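Local coordinates for phytase (PDB 3ZHC), which belongs to branch 2 of the histidine phosphatase superfamily, in which a mixed beta sheet is combined with a largely helical region, at residues F185-T199 against K205-S217. The protein carries 2 engineered substitutions. Sequence-based numbering, arbitrary orientation. Where two conformers were deposited one is given.
With FMT (formic acid), chain P; FMT (formic acid), chain N.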
ATOM      1  N   PHE B 185      -4.938  -6.265 -13.505  1.00 15.86           N
ATOM      2  CA  PHE B 185      -4.990  -7.026 -14.754  1.00 15.62           C
ATOM      3  C   PHE B 185      -5.634  -6.212 -15.886  1.00 15.46           C
ATOM      4  O   PHE B 185      -5.202  -6.322 -17.024  1.00 15.27           O
ATOM      5  CB  PHE B 185      -5.718  -8.370 -14.585  1.00 15.57           C
ATOM      6  CG  PHE B 185      -4.883  -9.437 -13.948  1.00 15.39           C
ATOM      7  CD1 PHE B 185      -3.863 -10.075 -14.678  1.00 14.91           C
ATOM      8  CD2 PHE B 185      -5.104  -9.831 -12.617  1.00 15.25           C
ATOM      9  CE1 PHE B 185      -3.082 -11.083 -14.089  1.00 14.78           C
ATOM     10  CE2 PHE B 185      -4.322 -10.836 -12.024  1.00 14.68           C
ATOM     11  CZ  PHE B 185      -3.311 -11.462 -12.765  1.00 14.90           C
ATOM     12  N   ARG B 186      -6.657  -5.402 -15.565  1.00 15.32           N
ATOM     13  CA  ARG B 186      -7.265  -4.494 -16.561  1.00 15.30           C
ATOM     14  C   ARG B 186      -6.235  -3.493 -17.089  1.00 15.23           C
ATOM     15  O   ARG B 186      -6.217  -3.197 -18.293  1.00 15.32           O
ATOM     16  CB  ARG B 186      -8.481  -3.707 -15.993  1.00 15.28           C
ATOM     17  CG  ARG B 186      -9.689  -4.541 -15.495  1.00 15.49           C
ATOM     18  CD  ARG B 186     -10.274  -5.466 -16.577  1.00 15.74           C
ATOM     19  NE  ARG B 186      -9.531  -6.713 -16.658  1.00 15.96           N
ATOM     20  CZ  ARG B 186      -9.695  -7.771 -15.834  1.00 15.89           C
ATOM     21  NH1 ARG B 186     -10.596  -7.764 -14.843  1.00 15.62           N
ATOM     22  NH2 ARG B 186      -8.939  -8.856 -16.012  1.00 15.85           N
ATOM     23  N   THR B 187      -5.384  -2.978 -16.195  1.00 15.12           N
ATOM     24  CA  THR B 187      -4.336  -2.011 -16.587  1.00 15.08           C
ATOM     25  C   THR B 187      -3.301  -2.684 -17.496  1.00 14.98           C
ATOM     26  O   THR B 187      -2.935  -2.124 -18.541  1.00 14.98           O
ATOM     27  CB  THR B 187      -3.656  -1.350 -15.358  1.00 15.11           C
ATOM     28  OG1 THR B 187      -4.655  -0.733 -14.541  1.00 14.90           O
ATOM     29  CG2 THR B 187      -2.637  -0.275 -15.789  1.00 15.09           C
ATOM     30  N   LEU B 188      -2.839  -3.875 -17.108  1.00 14.85           N
ATOM     31  CA  LEU B 188      -1.889  -4.639 -17.949  1.00 14.72           C
ATOM     32  C   LEU B 188      -2.494  -4.908 -19.347  1.00 14.66           C
ATOM     33  O   LEU B 188      -1.833  -4.700 -20.357  1.00 14.54           O
ATOM     34  CB  LEU B 188      -1.455  -5.955 -17.277  1.00 14.72           C
ATOM     35  CG  LEU B 188      -0.522  -6.880 -18.087  1.00 14.58           C
ATOM     36  CD1 LEU B 188       0.746  -6.119 -18.514  1.00 14.87           C
ATOM     37  CD2 LEU B 188      -0.171  -8.100 -17.297  1.00 14.58           C
ATOM     38  N   GLU B 189      -3.744  -5.362 -19.366  1.00 14.58           N
ATOM     39  CA  GLU B 189      -4.503  -5.599 -20.618  1.00 14.55           C
ATOM     40  C   GLU B 189      -4.603  -4.352 -21.502  1.00 14.47           C
ATOM     41  O   GLU B 189      -4.440  -4.453 -22.710  1.00 14.38           O
ATOM     42  CB  GLU B 189      -5.884  -6.127 -20.293  1.00 14.58           C
ATOM     43  CG  GLU B 189      -5.864  -7.592 -19.788  1.00 14.55           C
ATOM     44  CD  GLU B 189      -7.099  -7.974 -18.990  1.00 14.86           C
ATOM     45  OE1 GLU B 189      -8.112  -7.226 -19.024  1.00 14.98           O
ATOM     46  OE2 GLU B 189      -7.067  -9.028 -18.313  1.00 14.98           O
ATOM     47  N   ASN B 190      -4.869  -3.188 -20.879  1.00 14.49           N
ATOM     48  CA  ASN B 190      -4.916  -1.908 -21.605  0.50 14.49           C
ATOM     49  C   ASN B 190      -3.549  -1.542 -22.185  1.00 14.43           C
ATOM     50  O   ASN B 190      -3.456  -1.075 -23.320  1.00 14.40           O
ATOM     51  CB  ASN B 190      -5.417  -0.776 -20.698  0.50 14.53           C
ATOM     52  CG  ASN B 190      -5.577   0.546 -21.440  0.50 14.69           C
ATOM     53  OD1 ASN B 190      -6.408   0.676 -22.331  0.50 14.64           O
ATOM     54  ND2 ASN B 190      -4.766   1.540 -21.062  0.50 15.63           N
ATOM     55  N   VAL B 191      -2.490  -1.764 -21.394  1.00 14.39           N
ATOM     56  CA  VAL B 191      -1.099  -1.460 -21.832  1.00 14.39           C
ATOM     57  C   VAL B 191      -0.679  -2.363 -23.027  1.00 14.37           C
ATOM     58  O   VAL B 191      -0.047  -1.898 -23.973  1.00 14.35           O
ATOM     59  CB  VAL B 191      -0.113  -1.544 -20.639  1.00 14.36           C
ATOM     60  CG1 VAL B 191       1.324  -1.429 -21.085  1.00 14.37           C
ATOM     61  CG2 VAL B 191      -0.450  -0.425 -19.607  1.00 14.47           C
ATOM     62  N   LEU B 192      -1.047  -3.635 -22.964  1.00 14.34           N
ATOM     63  CA  LEU B 192      -0.789  -4.582 -24.038  1.00 14.48           C
ATOM     64  C   LEU B 192      -1.739  -4.440 -25.241  1.00 14.81           C
ATOM     65  O   LEU B 192      -1.463  -4.994 -26.292  1.00 14.49           O
ATOM     66  CB  LEU B 192      -0.946  -6.022 -23.518  1.00 14.37           C
ATOM     67  CG  LEU B 192      -0.004  -6.590 -22.471  1.00 13.82           C
ATOM     68  CD1 LEU B 192      -0.583  -7.874 -21.922  1.00 12.91           C
ATOM     69  CD2 LEU B 192       1.362  -6.822 -23.064  1.00 13.31           C
ATOM     70  N   ASN B 193      -2.854  -3.702 -25.069  1.00 15.44           N
ATOM     71  CA  ASN B 193      -3.991  -3.690 -26.027  1.00 16.00           C
ATOM     72  C   ASN B 193      -4.372  -5.147 -26.290  1.00 16.27           C
ATOM     73  O   ASN B 193      -4.441  -5.594 -27.422  1.00 16.05           O
ATOM     74  CB  ASN B 193      -3.683  -2.894 -27.315  1.00 16.17           C
ATOM     75  CG  ASN B 193      -4.967  -2.502 -28.101  1.00 17.42           C
ATOM     76  OD1 ASN B 193      -6.084  -2.439 -27.527  1.00 19.31           O
ATOM     77  ND2 ASN B 193      -4.810  -2.232 -29.426  1.00 18.36           N
ATOM     78  N   PHE B 194      -4.607  -5.862 -25.178  1.00 16.79           N
ATOM     79  CA  PHE B 194      -4.841  -7.316 -25.153  1.00 17.33           C
ATOM     80  C   PHE B 194      -6.035  -7.760 -25.982  1.00 17.99           C
ATOM     81  O   PHE B 194      -5.951  -8.778 -26.662  1.00 17.81           O
ATOM     82  CB  PHE B 194      -4.981  -7.796 -23.678  1.00 17.27           C
ATOM     83  CG  PHE B 194      -5.227  -9.281 -23.524  1.00 16.93           C
ATOM     84  CD1 PHE B 194      -4.256 -10.210 -23.912  1.00 16.54           C
ATOM     85  CD2 PHE B 194      -6.440  -9.758 -22.970  1.00 16.80           C
ATOM     86  CE1 PHE B 194      -4.471 -11.597 -23.765  1.00 16.58           C
ATOM     87  CE2 PHE B 194      -6.666 -11.136 -22.817  1.00 16.53           C
ATOM     88  CZ  PHE B 194      -5.682 -12.064 -23.216  1.00 16.56           C
ATOM     89  N   SER B 195      -7.129  -6.982 -25.918  1.00 18.76           N
ATOM     90  CA  SER B 195      -8.375  -7.256 -26.679  0.50 19.27           C
ATOM     91  C   SER B 195      -8.152  -7.417 -28.190  1.00 19.70           C
ATOM     92  O   SER B 195      -8.883  -8.146 -28.851  1.00 19.69           O
ATOM     93  CB  SER B 195      -9.409  -6.137 -26.447  0.50 19.22           C
ATOM     94  OG  SER B 195      -9.824  -6.095 -25.098  0.50 19.32           O
ATOM     95  N   GLN B 196      -7.139  -6.718 -28.724  1.00 20.68           N
ATOM     96  CA  GLN B 196      -6.807  -6.766 -30.155  1.00 21.86           C
ATOM     97  C   GLN B 196      -5.676  -7.762 -30.511  1.00 22.61           C
ATOM     98  O   GLN B 196      -5.231  -7.783 -31.650  1.00 22.65           O
ATOM     99  CB  GLN B 196      -6.431  -5.366 -30.650  1.00 22.01           C
ATOM    100  CG  GLN B 196      -7.410  -4.260 -30.271  1.00 22.99           C
ATOM    101  CD  GLN B 196      -8.819  -4.553 -30.702  1.00 24.39           C
ATOM    102  OE1 GLN B 196      -9.749  -4.593 -29.866  1.00 25.56           O
ATOM    103  NE2 GLN B 196      -9.007  -4.780 -32.005  1.00 24.97           N
ATOM    104  N   SER B 197      -5.227  -8.578 -29.541  1.00 23.64           N
ATOM    105  CA  SER B 197      -4.148  -9.563 -29.772  1.00 24.44           C
ATOM    106  C   SER B 197      -4.683 -10.902 -30.313  1.00 25.39           C
ATOM    107  O   SER B 197      -5.891 -11.150 -30.306  1.00 25.38           O
ATOM    108  CB  SER B 197      -3.349  -9.808 -28.482  1.00 24.42           C
ATOM    109  OG  SER B 197      -4.098 -10.553 -27.524  1.00 24.09           O
ATOM    110  N   GLU B 198      -3.758 -11.751 -30.768  1.00 26.59           N
ATOM    111  CA  GLU B 198      -4.075 -13.097 -31.290  1.00 27.71           C
ATOM    112  C   GLU B 198      -4.770 -13.993 -30.228  1.00 28.49           C
ATOM    113  O   GLU B 198      -5.588 -14.847 -30.576  1.00 28.54           O
ATOM    114  CB  GLU B 198      -2.796 -13.771 -31.819  1.00 27.86           C
ATOM    115  CG  GLU B 198      -2.994 -15.095 -32.603  1.00 28.75           C
ATOM    116  CD  GLU B 198      -3.717 -14.920 -33.982  1.00 29.64           C
ATOM    117  OE1 GLU B 198      -3.793 -13.773 -34.513  1.00 29.79           O
ATOM    118  OE2 GLU B 198      -4.200 -15.952 -34.524  1.00 30.50           O
ATOM    119  N   THR B 199      -4.434 -13.783 -28.945  1.00 29.49           N
ATOM    120  CA  THR B 199      -5.057 -14.517 -27.818  1.00 30.30           C
ATOM    121  C   THR B 199      -6.591 -14.298 -27.731  1.00 31.15           C
ATOM    122  O   THR B 199      -7.321 -15.219 -27.376  1.00 31.25           O
ATOM    123  CB  THR B 199      -4.377 -14.148 -26.468  1.00 30.29           C
ATOM    124  OG1 THR B 199      -2.968 -14.418 -26.554  1.00 30.11           O
ATOM    125  CG2 THR B 199      -4.967 -14.937 -25.304  1.00 30.28           C
ATOM    126  N   LYS B 205     -17.494 -12.014 -26.354  1.00 39.11           N
ATOM    127  CA  LYS B 205     -18.519 -12.084 -25.276  1.00 38.89           C
ATOM    128  C   LYS B 205     -18.911 -10.691 -24.724  1.00 38.51           C
ATOM    129  O   LYS B 205     -18.285  -9.667 -25.082  1.00 38.56           O
ATOM    130  CB  LYS B 205     -18.041 -13.022 -24.147  1.00 39.02           C
ATOM    131  CG  LYS B 205     -16.744 -12.586 -23.441  1.00 39.09           C
ATOM    132  CD  LYS B 205     -16.093 -13.768 -22.706  1.00 39.34           C
ATOM    133  CE  LYS B 205     -14.767 -13.361 -22.054  1.00 39.51           C
ATOM    134  NZ  LYS B 205     -13.990 -14.527 -21.546  1.00 39.54           N
ATOM    135  N   SER B 206     -19.948 -10.675 -23.871  1.00 37.91           N
ATOM    136  CA  SER B 206     -20.500  -9.427 -23.252  1.00 37.51           C
ATOM    137  C   SER B 206     -19.443  -8.652 -22.474  1.00 36.87           C
ATOM    138  O   SER B 206     -19.285  -7.435 -22.635  1.00 36.93           O
ATOM    139  CB  SER B 206     -21.669  -9.768 -22.315  1.00 37.58           C
ATOM    140  OG  SER B 206     -22.623 -10.613 -22.961  1.00 38.03           O
ATOM    141  N   THR B 207     -18.727  -9.385 -21.629  1.00 36.05           N
ATOM    142  CA  THR B 207     -17.621  -8.855 -20.871  1.00 35.32           C
ATOM    143  C   THR B 207     -16.350  -8.802 -21.751  1.00 34.60           C
ATOM    144  O   THR B 207     -16.348  -9.235 -22.907  1.00 34.64           O
ATOM    145  CB  THR B 207     -17.363  -9.720 -19.625  1.00 35.34           C
ATOM    146  OG1 THR B 207     -17.225 -11.094 -20.013  1.00 35.48           O
ATOM    147  CG2 THR B 207     -18.523  -9.587 -18.616  1.00 35.38           C
ATOM    148  N   LYS B 208     -15.284  -8.263 -21.188  1.00 33.60           N
ATOM    149  CA  LYS B 208     -13.963  -8.223 -21.839  1.00 32.82           C
ATOM    150  C   LYS B 208     -13.309  -9.573 -22.030  1.00 31.90           C
ATOM    151  O   LYS B 208     -13.578 -10.522 -21.288  1.00 31.88           O
ATOM    152  CB  LYS B 208     -12.982  -7.387 -20.977  1.00 32.91           C
ATOM    153  CG  LYS B 208     -12.734  -5.982 -21.444  1.00 33.34           C
ATOM    154  CD  LYS B 208     -11.341  -5.819 -22.023  1.00 33.64           C
ATOM    155  CE  LYS B 208     -10.312  -5.741 -20.893  1.00 33.51           C
ATOM    156  NZ  LYS B 208      -8.996  -6.118 -21.362  1.00 33.83           N
ATOM    157  N   CYS B 209     -12.436  -9.642 -23.035  1.00 30.75           N
ATOM    158  CA  CYS B 209     -11.477 -10.721 -23.142  1.00 29.96           C
ATOM    159  C   CYS B 209     -10.422 -10.372 -22.056  1.00 28.71           C
ATOM    160  O   CYS B 209      -9.897  -9.263 -22.059  1.00 28.32           O
ATOM    161  CB  CYS B 209     -10.848 -10.774 -24.522  1.00 30.01           C
ATOM    162  SG  CYS B 209      -9.640 -12.087 -24.729  1.00 31.53           S
ATOM    163  N   THR B 210     -10.139 -11.299 -21.139  1.00 27.49           N
ATOM    164  CA  THR B 210      -9.176 -11.043 -20.033  1.00 26.67           C
ATOM    165  C   THR B 210      -8.048 -12.080 -19.968  1.00 25.87           C
ATOM    166  O   THR B 210      -8.196 -13.209 -20.438  1.00 25.66           O
ATOM    167  CB  THR B 210      -9.887 -10.965 -18.656  1.00 26.63           C
ATOM    168  OG1 THR B 210     -10.463 -12.229 -18.339  1.00 26.52           O
ATOM    169  CG2 THR B 210     -10.968  -9.882 -18.653  1.00 26.47           C
ATOM    170  N   LEU B 211      -6.920 -11.667 -19.390  1.00 25.03           N
ATOM    171  CA  LEU B 211      -5.729 -12.540 -19.260  1.00 24.41           C
ATOM    172  C   LEU B 211      -5.946 -13.731 -18.334  1.00 23.97           C
ATOM    173  O   LEU B 211      -5.568 -14.844 -18.696  1.00 23.74           O
ATOM    174  CB  LEU B 211      -4.464 -11.744 -18.814  1.00 24.33           C
ATOM    175  CG  LEU B 211      -3.556 -11.255 -19.939  1.00 24.13           C
ATOM    176  CD1 LEU B 211      -2.548 -10.211 -19.452  1.00 23.44           C
ATOM    177  CD2 LEU B 211      -2.845 -12.451 -20.560  1.00 23.62           C
ATOM    178  N   PRO B 212      -6.545 -13.503 -17.136  1.00 23.58           N
ATOM    179  CA  PRO B 212      -6.780 -14.639 -16.242  1.00 23.51           C
ATOM    180  C   PRO B 212      -7.740 -15.702 -16.829  1.00 23.40           C
ATOM    181  O   PRO B 212      -7.534 -16.874 -16.610  1.00 23.42           O
ATOM    182  CB  PRO B 212      -7.365 -13.976 -14.974  1.00 23.46           C
ATOM    183  CG  PRO B 212      -6.974 -12.566 -15.070  1.00 23.48           C
ATOM    184  CD  PRO B 212      -6.981 -12.243 -16.510  1.00 23.52           C
ATOM    185  N   GLU B 213      -8.757 -15.266 -17.575  1.00 23.38           N
ATOM    186  CA  GLU B 213      -9.715 -16.184 -18.222  1.00 23.40           C
ATOM    187  C   GLU B 213      -9.044 -16.910 -19.402  1.00 22.89           C
ATOM    188  O   GLU B 213      -9.272 -18.093 -19.600  1.00 22.91           O
ATOM    189  CB  GLU B 213     -10.992 -15.426 -18.668  1.00 23.64           C
ATOM    190  CG  GLU B 213     -12.242 -16.339 -18.975  1.00 24.96           C
ATOM    191  CD  GLU B 213     -12.963 -16.917 -17.699  1.00 26.70           C
ATOM    192  OE1 GLU B 213     -12.673 -16.477 -16.555  1.00 27.38           O
ATOM    193  OE2 GLU B 213     -13.833 -17.820 -17.870  1.00 28.26           O
ATOM    194  N   ALA B 214      -8.212 -16.189 -20.168  1.00 22.37           N
ATOM    195  CA  ALA B 214      -7.454 -16.774 -21.294  1.00 21.93           C
ATOM    196  C   ALA B 214      -6.351 -17.720 -20.821  1.00 21.61           C
ATOM    197  O   ALA B 214      -6.116 -18.740 -21.444  1.00 21.40           O
ATOM    198  CB  ALA B 214      -6.848 -15.674 -22.166  1.00 21.90           C
ATOM    199  N   LEU B 215      -5.676 -17.353 -19.716  1.00 21.23           N
ATOM    200  CA  LEU B 215      -4.578 -18.145 -19.123  1.00 21.00           C
ATOM    201  C   LEU B 215      -4.823 -18.364 -17.611  1.00 20.83           C
ATOM    202  O   LEU B 215      -4.226 -17.671 -16.774  1.00 20.64           O
ATOM    203  CB  LEU B 215      -3.241 -17.449 -19.358  1.00 20.93           C
ATOM    204  CG  LEU B 215      -2.754 -17.348 -20.809  1.00 20.95           C
ATOM    205  CD1 LEU B 215      -1.673 -16.274 -20.949  1.00 20.77           C
ATOM    206  CD2 LEU B 215      -2.256 -18.680 -21.299  1.00 20.79           C
ATOM    207  N   PRO B 216      -5.718 -19.330 -17.254  1.00 20.76           N
ATOM    208  CA  PRO B 216      -5.977 -19.606 -15.811  1.00 20.66           C
ATOM    209  C   PRO B 216      -4.718 -20.090 -15.073  1.00 20.41           C
ATOM    210  O   PRO B 216      -3.940 -20.862 -15.618  1.00 20.41           O
ATOM    211  CB  PRO B 216      -7.074 -20.675 -15.843  1.00 20.63           C
ATOM    212  CG  PRO B 216      -7.018 -21.244 -17.210  1.00 20.91           C
ATOM    213  CD  PRO B 216      -6.563 -20.173 -18.122  1.00 20.76           C
ATOM    214  N   SER B 217      -4.549 -19.617 -13.844  1.00 20.26           N
ATOM    215  CA  SER B 217      -3.355 -19.895 -13.051  1.00 20.09           C
ATOM    216  C   SER B 217      -3.616 -20.909 -11.956  1.00 20.03           C
ATOM    217  O   SER B 217      -4.653 -20.880 -11.300  1.00 19.99           O
ATOM    218  CB  SER B 217      -2.824 -18.607 -12.430  1.00 20.00           C
ATOM    219  OG  SER B 217      -2.487 -17.654 -13.426  1.00 19.60           O
TER
HETATM  220  C   FMT P1414      -7.363  -4.317 -23.765  1.00 24.47           C
HETATM  221  O1  FMT P1414      -7.693  -3.432 -23.022  1.00 24.70           O
HETATM  222  O2  FMT P1414      -7.667  -5.477 -23.520  1.00 24.41           O
HETATM  223  C   FMT N1412      -7.072 -17.650 -11.844  1.00 24.39           C
HETATM  224  O1  FMT N1412      -6.571 -16.669 -12.381  1.00 24.24           O
HETATM  225  O2  FMT N1412      -7.172 -18.718 -12.433  1.00 24.53           O
HETATM  226  O   HOH W   1     -12.642  -7.987 -25.405  1.00 29.41           O
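The C-terminal part of helix 182-192, closed by a Schellman motif, and the 3-10 turn after it pack against the start of the short helix 211-214, where Glu189 meets the first turn: its OE2 accepts the backbone N-H of Leu211 at 2.9 Å in a nearly straight bond (171°) from above the carboxylate plane. Arg186 grips the same carboxylate side-on, NE to OE1 and NH2 to OE2, its chain bent at chi2 (-57°) and chi3 (84°) to bring the guanidinium round. Lys208 NZ completes the salt-bridge network, reaching Glu189 OE1 at 2.7 Å from the carboxylate face opposite Arg186 NE. Thr210 CG2 lies over one guanidinium face. Beside this polar cluster, Leu211 CG sits over the centre of the Phe194 ring, 4.0 Å from its centroid, while Leu211 CD1 touches Leu188 CD2 and Leu192 CD1. Cys209 SG, disulfide-bonded to Cys200, approaches the Phe194 ring obliquely. Further along, Pro212 CG covers one face of Phe185, whose ring also meets Trp232 edge-to-face. A formic acid molecule bridges the segments, its O2 bound by Lys208 NZ and by Ser195 N and OG. With two donors on each carboxylate oxygen, Glu189 is held against rotation, and the two cationic side chains probably stabilise its ionised form.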